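Local coordinates for ABC transporter periplasmic peptide-binding protein (Pseudoalteromonas, PDB 4QFL) that binds dipeptides, here alanyl-phenylalanine, in the periplasm and probably delivers them to an ABC transporter for uptake, at residues Y142-G147 and T453-N458; G422-D427 and P459-N464; L431-D436 and S445-C450; P438-F443 and Q485-A490. All coordinates share one frame; numbering follows the deposited sequence.

How the interactions relate
Interaction 3 is the most central and wholly buried: strand 428-434 meets the short helix 445-448 through a tryptophan that also lines the dipeptide pocket. Interaction 4, also buried but further from the centre, joins the loop between those same two elements to helix 480-497, and mixes proline-aromatic packing with a water bridge. Interactions 1 and 2 are only partly buried. Interaction 1 brings helix 141-145 against the end of helix 450-454 by small van der Waals contacts, whereas interaction 2 ties neighbouring loops with a direct histidine-carbonyl hydrogen bond. The disulfide C450-C463 links interactions 2 and 3, and Y142 of interaction 1 packs on P446 and D436 of interaction 3.

Interaction 1 (Y142-G147 and T453-N458); sequences YFQSVG and TFSGKN
S455 and S145 carry this contact, each hydroxyl lying against carbon of the other segment. The van der Waals part is small. S455 OG sits 3.4 Å from Q144 CB, on the last turn of helix 141-145, and S145 OG lies 3.8 Å from S455 CB. K457 CB also packs on S145 OG, at 3.7 Å; beyond that the lysine bends at its second torsion and leads away, its side chain passing T48 and coming within about 4 Å of the bound phenylalanine.

The polar ends are used at home. S455 OG stands beside its own backbone N, anti to the carbonyl carbon (chi1 -58°), which turns it back to bond T451 O in the helix it follows. S145 OG does the same toward P141 O. One polar tie between the helices comes from T451, just before 453-458, whose OG1 bonds S145 O.

Both segments are helix ends closed by Schellman motifs, with G147 and G456 at positive phi; G456 N bonds T453 O at 3.1 Å, and G147 N bonds Q144 O at the same length. The contact joins parts of the chain some 300 residues apart, close to the bound dipeptide; in a family of two-lobed binding proteins such a meeting may accompany closure of the cleft over the peptide.

Past the glycine, N458 folds back on the helix: its ND2 donates to T453 OG1 over 2.7 Å, the acceptor tilted 27° out of the amide plane.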
# COMPACT_ATOMS: atom_id res chain seq x y z
N TYR A 142 2.54 -5.36 -6.71
CA TYR A 142 1.53 -4.42 -7.16
C TYR A 142 1.20 -4.67 -8.64
O TYR A 142 0.05 -4.83 -9.04
CB TYR A 142 1.95 -2.95 -6.97
CG TYR A 142 0.83 -2.03 -7.37
CD1 TYR A 142 -0.26 -1.85 -6.53
CD2 TYR A 142 0.82 -1.39 -8.60
CE1 TYR A 142 -1.31 -1.05 -6.89
CE2 TYR A 142 -0.22 -0.57 -8.97
CZ TYR A 142 -1.29 -0.41 -8.12
OH TYR A 142 -2.35 0.40 -8.47
N PHE A 143 2.25 -4.70 -9.44
CA PHE A 143 2.12 -4.81 -10.88
C PHE A 143 1.52 -6.13 -11.35
O PHE A 143 0.65 -6.16 -12.21
CB PHE A 143 3.48 -4.56 -11.51
CG PHE A 143 4.02 -3.17 -11.23
CD1 PHE A 143 3.43 -2.06 -11.83
CD2 PHE A 143 5.09 -2.98 -10.37
CE1 PHE A 143 3.93 -0.78 -11.59
CE2 PHE A 143 5.60 -1.70 -10.13
CZ PHE A 143 5.01 -0.60 -10.73
N GLN A 144 1.97 -7.24 -10.78
CA GLN A 144 1.36 -8.52 -11.11
C GLN A 144 -0.12 -8.55 -10.70
O GLN A 144 -0.95 -9.05 -11.45
CB GLN A 144 2.15 -9.67 -10.49
CG GLN A 144 3.63 -9.61 -10.90
CD GLN A 144 4.53 -10.61 -10.17
OE1 GLN A 144 4.17 -11.17 -9.13
NE2 GLN A 144 5.73 -10.82 -10.71
N SER A 145 -0.45 -7.96 -9.56
CA SER A 145 -1.84 -7.91 -9.09
C SER A 145 -2.79 -7.18 -10.04
O SER A 145 -3.95 -7.55 -10.16
CB SER A 145 -1.92 -7.27 -7.71
OG SER A 145 -1.30 -8.08 -6.74
N VAL A 146 -2.31 -6.14 -10.71
CA VAL A 146 -3.17 -5.41 -11.62
C VAL A 146 -2.95 -5.82 -13.08
O VAL A 146 -3.52 -5.22 -14.00
CB VAL A 146 -2.99 -3.90 -11.48
CG1 VAL A 146 -3.28 -3.48 -10.04
CG2 VAL A 146 -1.59 -3.49 -11.91
N GLY A 147 -2.12 -6.84 -13.29
CA GLY A 147 -1.98 -7.46 -14.60
C GLY A 147 -1.14 -6.72 -15.63
O GLY A 147 -1.55 -6.58 -16.78
N THR A 453 -5.13 -12.60 -6.49
CA THR A 453 -5.09 -13.88 -5.79
C THR A 453 -3.89 -14.70 -6.22
O THR A 453 -3.22 -15.32 -5.39
CB THR A 453 -6.36 -14.70 -6.06
OG1 THR A 453 -7.51 -13.93 -5.68
CG2 THR A 453 -6.34 -15.99 -5.24
N PHE A 454 -3.61 -14.71 -7.53
CA PHE A 454 -2.48 -15.48 -8.06
C PHE A 454 -1.13 -14.92 -7.61
O PHE A 454 -0.12 -15.63 -7.59
CB PHE A 454 -2.55 -15.59 -9.59
CG PHE A 454 -3.84 -16.19 -10.10
CD1 PHE A 454 -4.63 -16.98 -9.28
CD2 PHE A 454 -4.27 -15.95 -11.39
CE1 PHE A 454 -5.82 -17.52 -9.74
CE2 PHE A 454 -5.47 -16.48 -11.86
CZ PHE A 454 -6.24 -17.27 -11.04
N SER A 455 -1.12 -13.65 -7.21
CA SER A 455 0.09 -13.01 -6.71
C SER A 455 0.27 -13.14 -5.21
O SER A 455 1.24 -12.66 -4.65
CB SER A 455 0.11 -11.54 -7.12
OG SER A 455 0.01 -11.42 -8.53
N GLY A 456 -0.67 -13.80 -4.55
CA GLY A 456 -0.58 -13.98 -3.12
C GLY A 456 -0.90 -12.70 -2.36
O GLY A 456 -0.43 -12.52 -1.23
N LYS A 457 -1.71 -11.84 -2.96
CA LYS A 457 -2.02 -10.54 -2.35
C LYS A 457 -3.50 -10.36 -2.00
O LYS A 457 -3.91 -9.29 -1.57
CB LYS A 457 -1.53 -9.41 -3.26
CG LYS A 457 -0.00 -9.30 -3.32
CD LYS A 457 0.62 -9.39 -1.93
CE LYS A 457 2.03 -8.86 -1.90
NZ LYS A 457 2.66 -9.14 -0.59
N ASN A 458 -4.28 -11.41 -2.18
CA ASN A 458 -5.71 -11.37 -1.88
C ASN A 458 -5.99 -12.11 -0.58
O ASN A 458 -5.98 -13.33 -0.55
CB ASN A 458 -6.47 -12.03 -3.03
CG ASN A 458 -7.97 -12.02 -2.83
OD1 ASN A 458 -8.46 -11.78 -1.73
ND2 ASN A 458 -8.70 -12.30 -3.89

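Interaction 2 (G422-D427 and P459-N464); sequences GEHRHD and PANWCN
H426 reaches P459 edge-on. Its NE2 donates to P459 O over 2.8 Å in a fairly straight bond, 156° at the hydrogen; the oxygen lies in the imidazole plane, and the donor in turn lies in the carbonyl plane. The ring is put there by a first torsion of 61°, which sets CG between the backbone N and the carbonyl carbon. Because a carbonyl can only accept, the bond requires a hydrogen on NE2.

H424 meets the second loop in the other way, face first. The amide of N461 lies over one face of its ring, the two planes 29° apart, with N461 CG 4.1 Å from H424 CB. This is plain van der Waals cover at a more exposed place than the H426 bond.

H424 itself is the residue of positive phi in the Schellman motif that ends helix 414-422, and the chain then turns through H426 into strand 428-434. The contact thus fastens this helix-to-strand connection to the loop between helices 450-454 and 465-475. Replacing H426 by an alanine would probably leave the carbonyl oxygen of P459 without this donor and open a gap where the imidazole had bridged the two loops.

P459 presents its own ring to V429 and L431 of that strand and to Y294 and A296 of strand 291-297, and its side chain comes within about 5 Å of the bound phenylalanine. Farther along, the loop is pinned by the disulfide C463-C450, while D427 forms a salt bridge with R301.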
# COMPACT_ATOMS: atom_id res chain seq x y z
N GLY A 422 -0.12 -14.25 2.43
CA GLY A 422 -0.00 -14.49 1.01
C GLY A 422 0.04 -15.98 0.69
O GLY A 422 -0.27 -16.40 -0.43
N GLU A 423 0.43 -16.78 1.68
CA GLU A 423 0.46 -18.23 1.56
C GLU A 423 -0.83 -18.84 2.08
O GLU A 423 -0.92 -20.05 2.28
CB GLU A 423 1.64 -18.80 2.35
CG GLU A 423 3.00 -18.40 1.81
CD GLU A 423 4.13 -18.65 2.79
OE1 GLU A 423 3.90 -19.37 3.78
OE2 GLU A 423 5.25 -18.14 2.58
N HIS A 424 -1.82 -17.98 2.28
CA HIS A 424 -3.12 -18.35 2.82
C HIS A 424 -3.12 -19.40 3.95
O HIS A 424 -3.92 -20.34 3.95
CB HIS A 424 -4.11 -18.71 1.69
CG HIS A 424 -3.78 -19.98 0.98
ND1 HIS A 424 -2.91 -20.04 -0.08
CD2 HIS A 424 -4.23 -21.24 1.17
CE1 HIS A 424 -2.82 -21.28 -0.51
NE2 HIS A 424 -3.62 -22.03 0.23
N ARG A 425 -2.23 -19.22 4.93
CA ARG A 425 -2.18 -20.12 6.08
C ARG A 425 -3.32 -19.87 7.09
O ARG A 425 -3.53 -20.67 8.01
CB ARG A 425 -0.82 -20.03 6.79
CG ARG A 425 0.34 -20.67 6.01
CD ARG A 425 1.44 -21.22 6.94
NE ARG A 425 2.78 -20.79 6.56
CZ ARG A 425 3.87 -21.00 7.29
NH1 ARG A 425 3.79 -21.64 8.45
NH2 ARG A 425 5.05 -20.57 6.86
N HIS A 426 -4.06 -18.78 6.90
CA HIS A 426 -5.05 -18.33 7.87
C HIS A 426 -6.44 -18.85 7.59
O HIS A 426 -6.74 -19.24 6.46
CB HIS A 426 -5.11 -16.80 7.87
CG HIS A 426 -5.51 -16.21 6.56
ND1 HIS A 426 -4.68 -16.25 5.45
CD2 HIS A 426 -6.63 -15.55 6.17
CE1 HIS A 426 -5.28 -15.64 4.44
NE2 HIS A 426 -6.46 -15.21 4.85
N ASP A 427 -7.28 -18.84 8.62
CA ASP A 427 -8.73 -19.02 8.45
C ASP A 427 -9.32 -17.68 8.08
O ASP A 427 -10.13 -17.56 7.17
CB ASP A 427 -9.40 -19.44 9.77
CG ASP A 427 -9.17 -20.88 10.13
OD1 ASP A 427 -8.72 -21.66 9.26
OD2 ASP A 427 -9.44 -21.22 11.29
N PRO A 459 -6.22 -11.38 0.52
CA PRO A 459 -6.36 -12.03 1.83
C PRO A 459 -7.61 -12.90 1.94
O PRO A 459 -7.72 -13.70 2.85
CB PRO A 459 -6.43 -10.84 2.81
CG PRO A 459 -5.87 -9.69 2.06
CD PRO A 459 -6.24 -9.91 0.63
N ALA A 460 -8.55 -12.76 1.00
CA ALA A 460 -9.73 -13.61 0.99
C ALA A 460 -9.54 -14.88 0.14
O ALA A 460 -10.42 -15.73 0.07
CB ALA A 460 -10.94 -12.83 0.51
N ASN A 461 -8.39 -15.00 -0.51
CA ASN A 461 -8.11 -16.17 -1.32
C ASN A 461 -9.31 -16.44 -2.22
O ASN A 461 -9.81 -17.55 -2.28
CB ASN A 461 -7.86 -17.36 -0.41
CG ASN A 461 -7.12 -18.49 -1.10
OD1 ASN A 461 -6.58 -18.33 -2.20
ND2 ASN A 461 -7.09 -19.65 -0.44
N TRP A 462 -9.76 -15.40 -2.90
CA TRP A 462 -11.05 -15.40 -3.59
C TRP A 462 -10.89 -15.04 -5.06
O TRP A 462 -10.67 -13.87 -5.42
CB TRP A 462 -11.96 -14.38 -2.90
CG TRP A 462 -13.41 -14.34 -3.28
CD1 TRP A 462 -14.37 -15.27 -3.00
CD2 TRP A 462 -14.09 -13.24 -3.93
NE1 TRP A 462 -15.59 -14.84 -3.46
CE2 TRP A 462 -15.45 -13.61 -4.03
CE3 TRP A 462 -13.68 -12.01 -4.45
CZ2 TRP A 462 -16.40 -12.77 -4.62
CZ3 TRP A 462 -14.63 -11.18 -5.04
CH2 TRP A 462 -15.97 -11.56 -5.12
N CYS A 463 -10.98 -16.05 -5.92
CA CYS A 463 -10.97 -15.79 -7.34
C CYS A 463 -12.38 -15.93 -7.89
O CYS A 463 -12.93 -17.03 -7.95
CB CYS A 463 -10.02 -16.74 -8.06
SG CYS A 463 -9.96 -16.51 -9.84
N ASN A 464 -12.98 -14.80 -8.26
CA ASN A 464 -14.33 -14.76 -8.79
C ASN A 464 -14.30 -14.04 -10.14
O ASN A 464 -14.30 -12.81 -10.21
CB ASN A 464 -15.27 -14.06 -7.80
CG ASN A 464 -16.73 -14.11 -8.22
OD1 ASN A 464 -17.05 -13.99 -9.40
ND2 ASN A 464 -17.62 -14.30 -7.25

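Interaction 3 (L431-D436 and S445-C450); sequences LGWAAD and SPLLSC. With ALA (alanine), chain C; PHE (phenylalanine), chain D.
W433 and L447 are the nearest residues along the two backbones, their CA atoms 8.1 Å apart: 431-434 is extended strand, 445-448 a weakly bonded helical turn, and side chains fill the space between. With chi1 at -171° the indole of W433 is carried away from the backbone N, toward the helical turn. L447 CD1 then presses on one face in a CH-pi contact, 3.7 Å from the centroid of the five-membered ring and a tight 3.3 Å from W433 CD2, while P446 CB touches W433 CZ2 at 3.9 Å.

The opposite face belongs to the bound alanine, whose N lies 3.1 Å from W433 CZ2. As in other peptide-binding proteins of this family, the ligand is held like an extra strand: A434 N donates to the alanine O at 2.8 Å, and A434 O accepts from the alanine N. D436 OD1 takes that same amino group over 2.8 Å, consistent with a carboxylate anchoring the peptide's N-terminus. A glycine in place of W433 would probably open a gap between L447 and the ligand and leave the alanine without its aromatic floor. The phenylalanine of the dipeptide, bonded by R383 and Y385, puts CD1 3.6 Å from L431 CD2.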
# COMPACT_ATOMS: atom_id res chain seq x y z
N LEU A 431 -6.98 -7.24 8.17
CA LEU A 431 -6.05 -6.53 7.32
C LEU A 431 -6.76 -5.33 6.71
O LEU A 431 -7.73 -4.83 7.26
CB LEU A 431 -5.52 -7.45 6.21
CG LEU A 431 -4.01 -7.68 6.24
CD1 LEU A 431 -3.59 -8.88 5.40
CD2 LEU A 431 -3.25 -6.43 5.83
N GLY A 432 -6.29 -4.87 5.56
CA GLY A 432 -6.93 -3.76 4.89
C GLY A 432 -6.06 -3.22 3.79
O GLY A 432 -5.15 -3.89 3.31
N TRP A 433 -6.34 -1.99 3.38
CA TRP A 433 -5.60 -1.38 2.30
C TRP A 433 -5.56 0.11 2.50
O TRP A 433 -6.59 0.74 2.75
CB TRP A 433 -6.28 -1.71 0.98
CG TRP A 433 -5.53 -1.34 -0.26
CD1 TRP A 433 -5.89 -0.39 -1.18
CD2 TRP A 433 -4.31 -1.93 -0.75
NE1 TRP A 433 -4.97 -0.35 -2.20
CE2 TRP A 433 -3.99 -1.28 -1.96
CE3 TRP A 433 -3.47 -2.94 -0.28
CZ2 TRP A 433 -2.86 -1.61 -2.70
CZ3 TRP A 433 -2.33 -3.26 -1.03
CH2 TRP A 433 -2.04 -2.60 -2.21
N ALA A 434 -4.37 0.68 2.41
CA ALA A 434 -4.22 2.12 2.30
C ALA A 434 -4.03 2.51 0.83
O ALA A 434 -3.02 2.17 0.20
CB ALA A 434 -3.07 2.59 3.17
N ALA A 435 -5.00 3.20 0.26
CA ALA A 435 -5.01 3.47 -1.16
C ALA A 435 -3.74 4.16 -1.67
O ALA A 435 -3.19 5.05 -1.02
CB ALA A 435 -6.24 4.28 -1.54
N ASP A 436 -3.28 3.73 -2.85
CA ASP A 436 -2.09 4.31 -3.47
C ASP A 436 -2.46 5.49 -4.38
O ASP A 436 -1.65 6.37 -4.64
CB ASP A 436 -1.34 3.26 -4.29
CG ASP A 436 -1.19 1.92 -3.56
OD1 ASP A 436 -0.45 1.86 -2.55
OD2 ASP A 436 -1.81 0.93 -4.01
N SER A 445 -8.72 -4.03 -7.98
CA SER A 445 -7.75 -4.84 -8.71
C SER A 445 -6.57 -5.36 -7.87
O SER A 445 -6.20 -6.52 -8.00
CB SER A 445 -7.31 -4.14 -9.99
OG SER A 445 -8.34 -4.21 -10.97
N PRO A 446 -5.97 -4.52 -6.99
CA PRO A 446 -4.83 -5.03 -6.21
C PRO A 446 -5.24 -5.89 -5.02
O PRO A 446 -4.36 -6.34 -4.28
CB PRO A 446 -4.16 -3.76 -5.68
CG PRO A 446 -4.81 -2.60 -6.40
CD PRO A 446 -6.18 -3.08 -6.80
N LEU A 447 -6.53 -6.12 -4.83
CA LEU A 447 -7.00 -6.73 -3.60
C LEU A 447 -7.76 -8.00 -3.84
O LEU A 447 -7.40 -9.05 -3.31
CB LEU A 447 -7.95 -5.78 -2.88
CG LEU A 447 -7.48 -5.19 -1.56
CD1 LEU A 447 -6.14 -4.51 -1.75
CD2 LEU A 447 -8.52 -4.24 -1.03
N LEU A 448 -8.83 -7.89 -4.63
CA LEU A 448 -9.81 -8.96 -4.79
C LEU A 448 -9.86 -9.66 -6.16
O LEU A 448 -10.63 -10.60 -6.35
CB LEU A 448 -11.20 -8.45 -4.43
CG LEU A 448 -11.45 -8.21 -2.94
CD1 LEU A 448 -12.82 -7.61 -2.72
CD2 LEU A 448 -11.31 -9.50 -2.16
N SER A 449 -9.04 -9.23 -7.11
CA SER A 449 -9.06 -9.82 -8.45
C SER A 449 -8.42 -11.20 -8.49
O SER A 449 -7.75 -11.61 -7.54
CB SER A 449 -8.36 -8.91 -9.45
OG SER A 449 -7.00 -8.74 -9.09
N CYS A 450 -8.63 -11.92 -9.58
CA CYS A 450 -7.96 -13.21 -9.75
C CYS A 450 -6.45 -13.06 -9.84
O CYS A 450 -5.72 -13.81 -9.21
CB CYS A 450 -8.52 -13.96 -10.96
SG CYS A 450 -10.18 -14.66 -10.65
N ALA C . -1.38 0.06 -0.58
CA ALA C . -0.33 -0.59 0.20
C ALA C . -0.88 -1.10 1.53
O ALA C . -1.83 -0.54 2.07
CB ALA C . 0.83 0.38 0.43
N PHE D . -0.29 -2.18 2.04
CA PHE D . -0.64 -2.72 3.35
C PHE D . -0.12 -1.80 4.43
O PHE D . -0.75 -1.64 5.47
CB PHE D . -0.02 -4.09 3.54
CG PHE D . -0.65 -5.16 2.72
CD1 PHE D . -2.02 -5.31 2.68
CD2 PHE D . 0.14 -6.03 1.99
CE1 PHE D . -2.61 -6.30 1.94
CE2 PHE D . -0.44 -7.03 1.25
CZ PHE D . -1.81 -7.16 1.21
OXT PHE D . 0.94 -1.20 4.29

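Interaction 4 (P438-F443 and Q485-A490); sequences PDPDNF and QYYDAA
Y487 points its ring from helix 480-497 into the loop 438-443; its CG lies anti to the carbonyl carbon (chi1 -70°), carrying the ring off the helix to the proline. P440 CB sits over one face of it, 4.2 Å from the ring centroid and 19° off the normal, a CH-pi contact set toward the rim by CD2 and CE2. The phenol end reaches past the proline, bringing Y487 OH to 3.3 Å from D441 CB.

D441, its CG opposite the backbone N (chi1 172°), crosses the phenol at a slant, the carboxylate and ring planes well apart in tilt, and their polar ends are joined through a water: Y487 OH donates to it at 2.8 Å and the water donates to D441 OD1. That carboxylate oxygen also accepts from S445 OG, and Y487 OH from R483 NH2, both ends thus having a second partner. D439 shapes the loop through an Asx turn, its OD1 taking D441 N at 3.0 Å by the anti lone pair, and it forms a salt bridge with R483.

Around this, the ring of F444 lies nearly parallel to Y487 and W343 packs on P440, while A474 and L475 of helix 465-475 adjoin Y487 and D441, placing the loop between strand 428-434 and helix 445-448 against helix 480-497.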
# COMPACT_ATOMS: atom_id res chain seq x y z
N PRO A 438 -6.24 7.89 -5.91
CA PRO A 438 -7.68 8.13 -5.75
C PRO A 438 -8.51 7.49 -6.89
O PRO A 438 -9.72 7.74 -7.02
CB PRO A 438 -7.77 9.65 -5.78
CG PRO A 438 -6.69 10.04 -6.70
CD PRO A 438 -5.57 9.05 -6.52
N ASP A 439 -7.87 6.67 -7.72
CA ASP A 439 -8.62 5.88 -8.68
C ASP A 439 -9.20 4.65 -7.99
O ASP A 439 -8.46 3.83 -7.46
CB ASP A 439 -7.75 5.46 -9.87
CG ASP A 439 -8.57 4.88 -11.00
OD1 ASP A 439 -9.11 3.79 -10.81
OD2 ASP A 439 -8.70 5.52 -12.06
N PRO A 440 -10.54 4.53 -8.00
CA PRO A 440 -11.28 3.46 -7.30
C PRO A 440 -10.81 2.04 -7.65
O PRO A 440 -10.97 1.12 -6.86
CB PRO A 440 -12.73 3.67 -7.76
CG PRO A 440 -12.80 5.11 -8.12
CD PRO A 440 -11.45 5.44 -8.71
N ASP A 441 -10.25 1.86 -8.83
CA ASP A 441 -9.77 0.54 -9.20
C ASP A 441 -8.73 0.06 -8.20
O ASP A 441 -8.50 -1.15 -8.05
CB ASP A 441 -9.16 0.54 -10.59
CG ASP A 441 -8.49 -0.77 -10.91
OD1 ASP A 441 -9.23 -1.73 -11.23
OD2 ASP A 441 -7.24 -0.85 -10.82
N ASN A 442 -8.09 1.01 -7.52
CA ASN A 442 -7.02 0.69 -6.56
C ASN A 442 -7.53 -0.07 -5.32
O ASN A 442 -6.75 -0.71 -4.62
CB ASN A 442 -6.25 1.96 -6.18
CG ASN A 442 -4.98 1.66 -5.37
OD1 ASN A 442 -3.99 1.15 -5.90
ND2 ASN A 442 -5.01 1.99 -4.09
N PHE A 443 -8.84 -0.01 -5.07
CA PHE A 443 -9.44 -0.76 -3.98
C PHE A 443 -9.91 -2.14 -4.44
O PHE A 443 -10.39 -2.93 -3.63
CB PHE A 443 -10.63 -0.01 -3.38
CG PHE A 443 -10.25 1.01 -2.35
CD1 PHE A 443 -10.01 0.63 -1.03
CD2 PHE A 443 -10.14 2.35 -2.69
CE1 PHE A 443 -9.65 1.55 -0.07
CE2 PHE A 443 -9.78 3.28 -1.74
CZ PHE A 443 -9.54 2.89 -0.42
N GLN A 485 -20.98 2.75 -12.41
CA GLN A 485 -21.98 1.69 -12.54
C GLN A 485 -21.36 0.34 -12.22
O GLN A 485 -21.90 -0.46 -11.46
CB GLN A 485 -22.54 1.64 -13.95
CG GLN A 485 -23.63 2.65 -14.21
CD GLN A 485 -24.21 2.49 -15.58
OE1 GLN A 485 -23.48 2.29 -16.55
NE2 GLN A 485 -25.54 2.55 -15.67
N TYR A 486 -20.22 0.08 -12.84
CA TYR A 486 -19.51 -1.15 -12.58
C TYR A 486 -18.98 -1.20 -11.15
O TYR A 486 -19.09 -2.22 -10.48
CB TYR A 486 -18.41 -1.36 -13.62
CG TYR A 486 -18.99 -1.57 -14.99
CD1 TYR A 486 -19.86 -2.63 -15.23
CD2 TYR A 486 -18.70 -0.71 -16.04
CE1 TYR A 486 -20.41 -2.83 -16.49
CE2 TYR A 486 -19.26 -0.91 -17.31
CZ TYR A 486 -20.12 -1.97 -17.52
OH TYR A 486 -20.69 -2.19 -18.75
N TYR A 487 -18.42 -0.09 -10.68
CA TYR A 487 -17.95 -0.04 -9.30
C TYR A 487 -19.10 -0.19 -8.32
O TYR A 487 -18.93 -0.77 -7.26
CB TYR A 487 -17.12 1.21 -9.03
CG TYR A 487 -15.80 1.16 -9.74
CD1 TYR A 487 -15.03 -0.00 -9.71
CD2 TYR A 487 -15.33 2.23 -10.49
CE1 TYR A 487 -13.83 -0.09 -10.38
CE2 TYR A 487 -14.12 2.16 -11.16
CZ TYR A 487 -13.38 1.00 -11.11
OH TYR A 487 -12.18 0.92 -11.78
N ASP A 488 -20.28 0.30 -8.69
CA ASP A 488 -21.46 0.05 -7.87
C ASP A 488 -21.74 -1.44 -7.76
O ASP A 488 -21.97 -1.97 -6.67
CB ASP A 488 -22.69 0.76 -8.44
CG ASP A 488 -22.67 2.25 -8.22
OD1 ASP A 488 -21.89 2.70 -7.37
OD2 ASP A 488 -23.44 2.98 -8.88
N ALA A 489 -21.73 -2.12 -8.90
CA ALA A 489 -22.06 -3.53 -8.92
C ALA A 489 -21.00 -4.29 -8.13
O ALA A 489 -21.29 -5.30 -7.47
CB ALA A 489 -22.17 -4.04 -10.36
N ALA A 490 -19.76 -3.80 -8.20
CA ALA A 490 -18.65 -4.46 -7.53
C ALA A 490 -18.79 -4.37 -6.01
O ALA A 490 -18.54 -5.35 -5.29
CB ALA A 490 -17.33 -3.86 -7.97
O HOH W 1 -11.45 -1.70 -12.31